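PDB 1N9W: aspartyl-tRNA synthetase 2 from Thermus thermophilus, which attaches aspartate to both tRNA(Asp) and tRNA(Asn) in two steps, first activating the amino acid with ATP as aspartyl-adenylate and then transferring it to the tRNA acceptor end. Local coordinates for the interface of chains A and B. Sequence-based numbering; all coordinates share one arbitrary frame. Chains: chain A/B, aspartyl-tRNA synthetase 2.

Contact 1: the interface of chains A and B. Residues chain A 128-129, 132, 196, 215, 412; chain B 146, 148.
B:Phe148 pushes its phenyl ring against A:Leu215, A:Val132 and A:Val196 in the homodimer interface of this class II synthetase. Motif 1 of the class, a long helix followed by a short strand, supplies A:Gln128, A:Ala129 and A:Val132 from helix 119-141 and, from the other subunit, B:Glu146 and B:Phe148. The interaction with A:Leu215 is CH-pi: its methyl CD1 stands above the middle of the B:Phe148 ring, 3.6 Å from the ring centroid, and the two side chains run at about a right angle. That ring is carried towards chain A with CG anti to its carbonyl carbon (chi1 -50°).

Van der Waals contacts continue around the ring. A:Val196 CG1 lies 4.0 Å from CE2 of B:Phe148, while A:Val132, arriving from the opposite direction, sets its CG2 4.0 Å from CZ of B:Phe148. The hidden surface supports a knob-like role for the phenylalanine, since 97 of the 215 Å² buried in this patch belongs to it.

Polar groups lie around this apolar core. The amide oxygen OE1 of A:Gln128 is 3.9 Å from CD1 of B:Phe148, the amide plane turned 72° from the ring. A:Ala129 CB packs 3.6 Å from the backbone O of B:Glu146. A water bridges the subunits here, 2.9 Å from A:Ala129 O and 2.6 Å from the B:Glu146 carboxylate oxygen OE1.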
loop_
_atom_site.group_PDB
_atom_site.type_symbol
_atom_site.label_atom_id
_atom_site.label_comp_id
_atom_site.label_asym_id
_atom_site.label_seq_id
_atom_site.Cartn_x
_atom_site.Cartn_y
_atom_site.Cartn_z
ATOM N N GLN A 128 3.678 9.885 -7.983
ATOM C CA GLN A 128 4.090 9.028 -6.872
ATOM C C GLN A 128 3.191 7.796 -6.738
ATOM O O GLN A 128 3.678 6.681 -6.541
ATOM C CB GLN A 128 4.080 9.824 -5.564
ATOM C CG GLN A 128 4.771 9.121 -4.414
ATOM C CD GLN A 128 4.959 10.036 -3.229
ATOM O OE1 GLN A 128 4.069 10.185 -2.394
ATOM N NE2 GLN A 128 6.115 10.682 -3.166
ATOM N N ALA A 129 1.879 7.997 -6.842
ATOM C CA ALA A 129 0.940 6.880 -6.742
ATOM C C ALA A 129 1.270 5.844 -7.806
ATOM O O ALA A 129 1.182 4.641 -7.561
ATOM C CB ALA A 129 -0.494 7.372 -6.908
ATOM N N VAL A 132 4.530 3.976 -6.808
ATOM C CA VAL A 132 4.244 2.968 -5.784
ATOM C C VAL A 132 3.499 1.769 -6.380
ATOM O O VAL A 132 3.762 0.625 -5.999
ATOM C CB VAL A 132 3.436 3.589 -4.607
ATOM C CG1 VAL A 132 3.307 2.594 -3.458
ATOM C CG2 VAL A 132 4.135 4.849 -4.135
ATOM N N VAL A 196 5.132 -0.318 2.541
ATOM C CA VAL A 196 5.012 1.072 2.094
ATOM C C VAL A 196 4.421 1.825 3.278
ATOM O O VAL A 196 3.255 1.628 3.614
ATOM C CB VAL A 196 4.022 1.226 0.913
ATOM C CG1 VAL A 196 3.952 2.695 0.489
ATOM C CG2 VAL A 196 4.433 0.349 -0.240
ATOM N N LEU A 215 7.555 9.221 3.202
ATOM C CA LEU A 215 7.070 7.929 2.727
ATOM C C LEU A 215 8.257 7.035 2.382
ATOM O O LEU A 215 9.122 7.417 1.592
ATOM C CB LEU A 215 6.191 8.107 1.484
ATOM C CG LEU A 215 4.887 7.302 1.378
ATOM C CD1 LEU A 215 4.611 7.040 -0.084
ATOM C CD2 LEU A 215 4.982 5.993 2.126
ATOM N N ALA A 412 1.607 15.697 -0.272
ATOM C CA ALA A 412 0.304 16.335 -0.130
ATOM C C ALA A 412 0.258 17.397 0.970
ATOM O O ALA A 412 -0.012 18.568 0.700
ATOM C CB ALA A 412 -0.772 15.281 0.128
ATOM N N GLU B 146 -4.294 6.663 -5.113
ATOM C CA GLU B 146 -3.810 6.330 -3.773
ATOM C C GLU B 146 -3.117 7.551 -3.186
ATOM O O GLU B 146 -2.322 8.209 -3.862
ATOM C CB GLU B 146 -2.831 5.148 -3.822
ATOM C CG GLU B 146 -2.137 4.834 -2.489
ATOM C CD GLU B 146 -1.527 3.436 -2.439
ATOM O OE1 GLU B 146 -0.999 2.969 -3.472
ATOM O OE2 GLU B 146 -1.562 2.809 -1.355
ATOM N N PHE B 148 -1.299 9.470 0.521
ATOM C CA PHE B 148 -0.553 9.227 1.742
ATOM C C PHE B 148 -0.636 10.477 2.610
ATOM O O PHE B 148 0.004 11.486 2.315
ATOM C CB PHE B 148 0.902 8.907 1.390
ATOM C CG PHE B 148 1.036 7.841 0.335
ATOM C CD1 PHE B 148 0.978 8.164 -1.017
ATOM C CD2 PHE B 148 1.162 6.505 0.695
ATOM C CE1 PHE B 148 1.028 7.170 -1.990
ATOM C CE2 PHE B 148 1.212 5.503 -0.272
ATOM C CZ PHE B 148 1.150 5.837 -1.614
HETATM O O HOH W 1 -0.981 3.607 -6.005
#

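Contact 2: the interface of chains A and B. Residues chain A 21, 38-39, 116-117, 122; chain B 188-191.
A:Arg39 grips B:Glu191 with both its backbone and its guanidinium group, joining the OB-fold anticodon-binding domain of one subunit to the residue that follows helix 181-190 in the other. A:Arg39 N donates to carboxylate oxygen OE2 of B:Glu191 at 2.6 Å, and A:Arg39 NH1 forms a salt bridge to the other oxygen, OE1 of B:Glu191, at 2.7 Å, though strongly bent (122° at H). OE1 lies close to the guanidinium plane, yet both donors approach from above the carboxylate plane, and the two flat groups stand 78° apart. With an alanine in place of B:Glu191, the A:Arg39 backbone N-H and guanidinium would probably both lose this carboxylate partner, weakening the tie to the anticodon-binding domain.

Beside this pair, A:Arg122 NH1 donates to B:Val189 O at 3.1 Å, nearly in line with the carbonyl bond. The partial negative charge of the helix C-terminus would probably favour this guanidinium. Nearer the backbone of the same arginine, CB packs 3.4 Å from B:Val189 CG1 and 3.7 Å from B:Phe190 CZ. A:Phe21 adds its ring atom CZ, 3.8 Å from B:Gly188 CA.

Farther out, B:Val189 CG1 sits over the centre of the B:Phe190 ring, covering one of its faces. A:Arg122 itself is steadied within chain A: with CG between backbone N and carbonyl carbon (chi1 71°) and the chain then extended, its NH2 donates to A:Asp38 O at 2.9 Å.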
loop_
_atom_site.group_PDB
_atom_site.type_symbol
_atom_site.label_atom_id
_atom_site.label_comp_id
_atom_site.label_asym_id
_atom_site.label_seq_id
_atom_site.Cartn_x
_atom_site.Cartn_y
_atom_site.Cartn_z
ATOM N N PHE A 21 -14.464 21.396 -11.523
ATOM C CA PHE A 21 -14.509 22.683 -10.858
ATOM C C PHE A 21 -14.285 23.831 -11.830
ATOM O O PHE A 21 -13.722 23.653 -12.914
ATOM C CB PHE A 21 -13.460 22.751 -9.741
ATOM C CG PHE A 21 -13.529 21.607 -8.765
ATOM C CD1 PHE A 21 -13.016 20.360 -9.098
ATOM C CD2 PHE A 21 -14.109 21.781 -7.515
ATOM C CE1 PHE A 21 -13.077 19.290 -8.193
ATOM C CE2 PHE A 21 -14.177 20.720 -6.597
ATOM C CZ PHE A 21 -13.657 19.473 -6.941
ATOM N N ASP A 38 -11.296 18.856 -14.283
ATOM C CA ASP A 38 -11.647 17.615 -13.609
ATOM C C ASP A 38 -10.317 16.898 -13.350
ATOM O O ASP A 38 -9.254 17.437 -13.675
ATOM C CB ASP A 38 -12.626 16.763 -14.443
ATOM C CG ASP A 38 -12.034 16.276 -15.747
ATOM O OD1 ASP A 38 -12.813 15.810 -16.601
ATOM O OD2 ASP A 38 -10.799 16.346 -15.922
ATOM N N ARG A 39 -10.370 15.704 -12.767
ATOM C CA ARG A 39 -9.155 14.951 -12.445
ATOM C C ARG A 39 -8.274 14.592 -13.645
ATOM O O ARG A 39 -7.153 14.130 -13.462
ATOM C CB ARG A 39 -9.518 13.669 -11.679
ATOM C CG ARG A 39 -10.321 12.641 -12.475
ATOM C CD ARG A 39 -10.413 11.321 -11.711
ATOM N NE ARG A 39 -11.134 10.274 -12.441
ATOM C CZ ARG A 39 -12.460 10.187 -12.523
ATOM N NH1 ARG A 39 -13.225 11.088 -11.916
ATOM N NH2 ARG A 39 -13.018 9.206 -13.217
ATOM N N LEU A 116 -3.661 22.822 -3.908
ATOM C CA LEU A 116 -3.255 21.501 -4.389
ATOM C C LEU A 116 -4.092 21.058 -5.591
ATOM O O LEU A 116 -3.680 20.185 -6.360
ATOM C CB LEU A 116 -3.406 20.466 -3.277
ATOM C CG LEU A 116 -2.161 19.737 -2.780
ATOM C CD1 LEU A 116 -2.578 18.737 -1.720
ATOM C CD2 LEU A 116 -1.453 19.033 -3.925
ATOM N N ARG A 117 -5.270 21.661 -5.735
ATOM C CA ARG A 117 -6.191 21.338 -6.819
ATOM C C ARG A 117 -5.616 21.658 -8.185
ATOM O O ARG A 117 -6.051 21.101 -9.189
ATOM C CB ARG A 117 -7.504 22.105 -6.645
ATOM C CG ARG A 117 -8.290 21.718 -5.418
ATOM C CD ARG A 117 -9.604 22.464 -5.376
ATOM N NE ARG A 117 -10.380 22.120 -4.188
ATOM C CZ ARG A 117 -11.635 22.508 -3.974
ATOM N NH1 ARG A 117 -12.267 23.256 -4.869
ATOM N NH2 ARG A 117 -12.263 22.147 -2.866
ATOM N N ARG A 122 -0.987 18.974 -8.008
ATOM C CA ARG A 122 -1.326 17.565 -7.797
ATOM C C ARG A 122 -0.546 16.590 -8.688
ATOM O O ARG A 122 -0.459 15.401 -8.376
ATOM C CB ARG A 122 -2.832 17.354 -8.014
ATOM C CG ARG A 122 -3.259 17.470 -9.474
ATOM C CD ARG A 122 -4.773 17.469 -9.681
ATOM N NE ARG A 122 -5.077 17.523 -11.115
ATOM C CZ ARG A 122 -6.294 17.673 -11.636
ATOM N NH1 ARG A 122 -7.356 17.792 -10.847
ATOM N NH2 ARG A 122 -6.446 17.695 -12.953
ATOM N N GLY B 188 -11.192 16.926 -3.418
ATOM C CA GLY B 188 -11.292 18.099 -4.269
ATOM C C GLY B 188 -10.119 18.182 -5.231
ATOM O O GLY B 188 -10.120 18.981 -6.164
ATOM N N VAL B 189 -9.112 17.347 -4.994
ATOM C CA VAL B 189 -7.922 17.313 -5.831
ATOM C C VAL B 189 -8.004 16.199 -6.874
ATOM O O VAL B 189 -7.775 16.433 -8.063
ATOM C CB VAL B 189 -6.649 17.126 -4.959
ATOM C CG1 VAL B 189 -5.402 17.060 -5.838
ATOM C CG2 VAL B 189 -6.530 18.276 -3.957
ATOM N N PHE B 190 -8.359 14.996 -6.432
ATOM C CA PHE B 190 -8.440 13.837 -7.326
ATOM C C PHE B 190 -9.834 13.234 -7.500
ATOM O O PHE B 190 -9.998 12.256 -8.230
ATOM C CB PHE B 190 -7.474 12.755 -6.833
ATOM C CG PHE B 190 -6.021 13.142 -6.931
ATOM C CD1 PHE B 190 -5.463 13.485 -8.157
ATOM C CD2 PHE B 190 -5.203 13.134 -5.797
ATOM C CE1 PHE B 190 -4.112 13.812 -8.262
ATOM C CE2 PHE B 190 -3.846 13.460 -5.890
ATOM C CZ PHE B 190 -3.298 13.802 -7.125
ATOM N N GLU B 191 -10.825 13.810 -6.824
ATOM C CA GLU B 191 -12.218 13.352 -6.921
ATOM C C GLU B 191 -12.487 11.986 -6.285
ATOM O O GLU B 191 -13.524 11.782 -5.648
ATOM C CB GLU B 191 -12.658 13.304 -8.396
ATOM C CG GLU B 191 -12.710 14.654 -9.120
ATOM C CD GLU B 191 -13.056 14.515 -10.605
ATOM O OE1 GLU B 191 -13.815 13.582 -10.960
ATOM O OE2 GLU B 191 -12.585 15.347 -11.415
#

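Contact 1 and contact 2 lie about 16 Å apart, measured between the centres of their C-alpha atoms, and share helix 119-141 of chain A. Its first turn serves contact 2 through A:Arg122, and residues further along serve contact 1. On chain B they use different elements: strand 145-146 and the loop after it in contact 1, the end of helix 181-190 in contact 2. Contact 1 joins the catalytic parts of the subunits, whereas contact 2 also takes in the OB-fold. Two-fold symmetry repeats both, so dimerisation may set the position of each anticodon-binding domain relative to the catalytic cores.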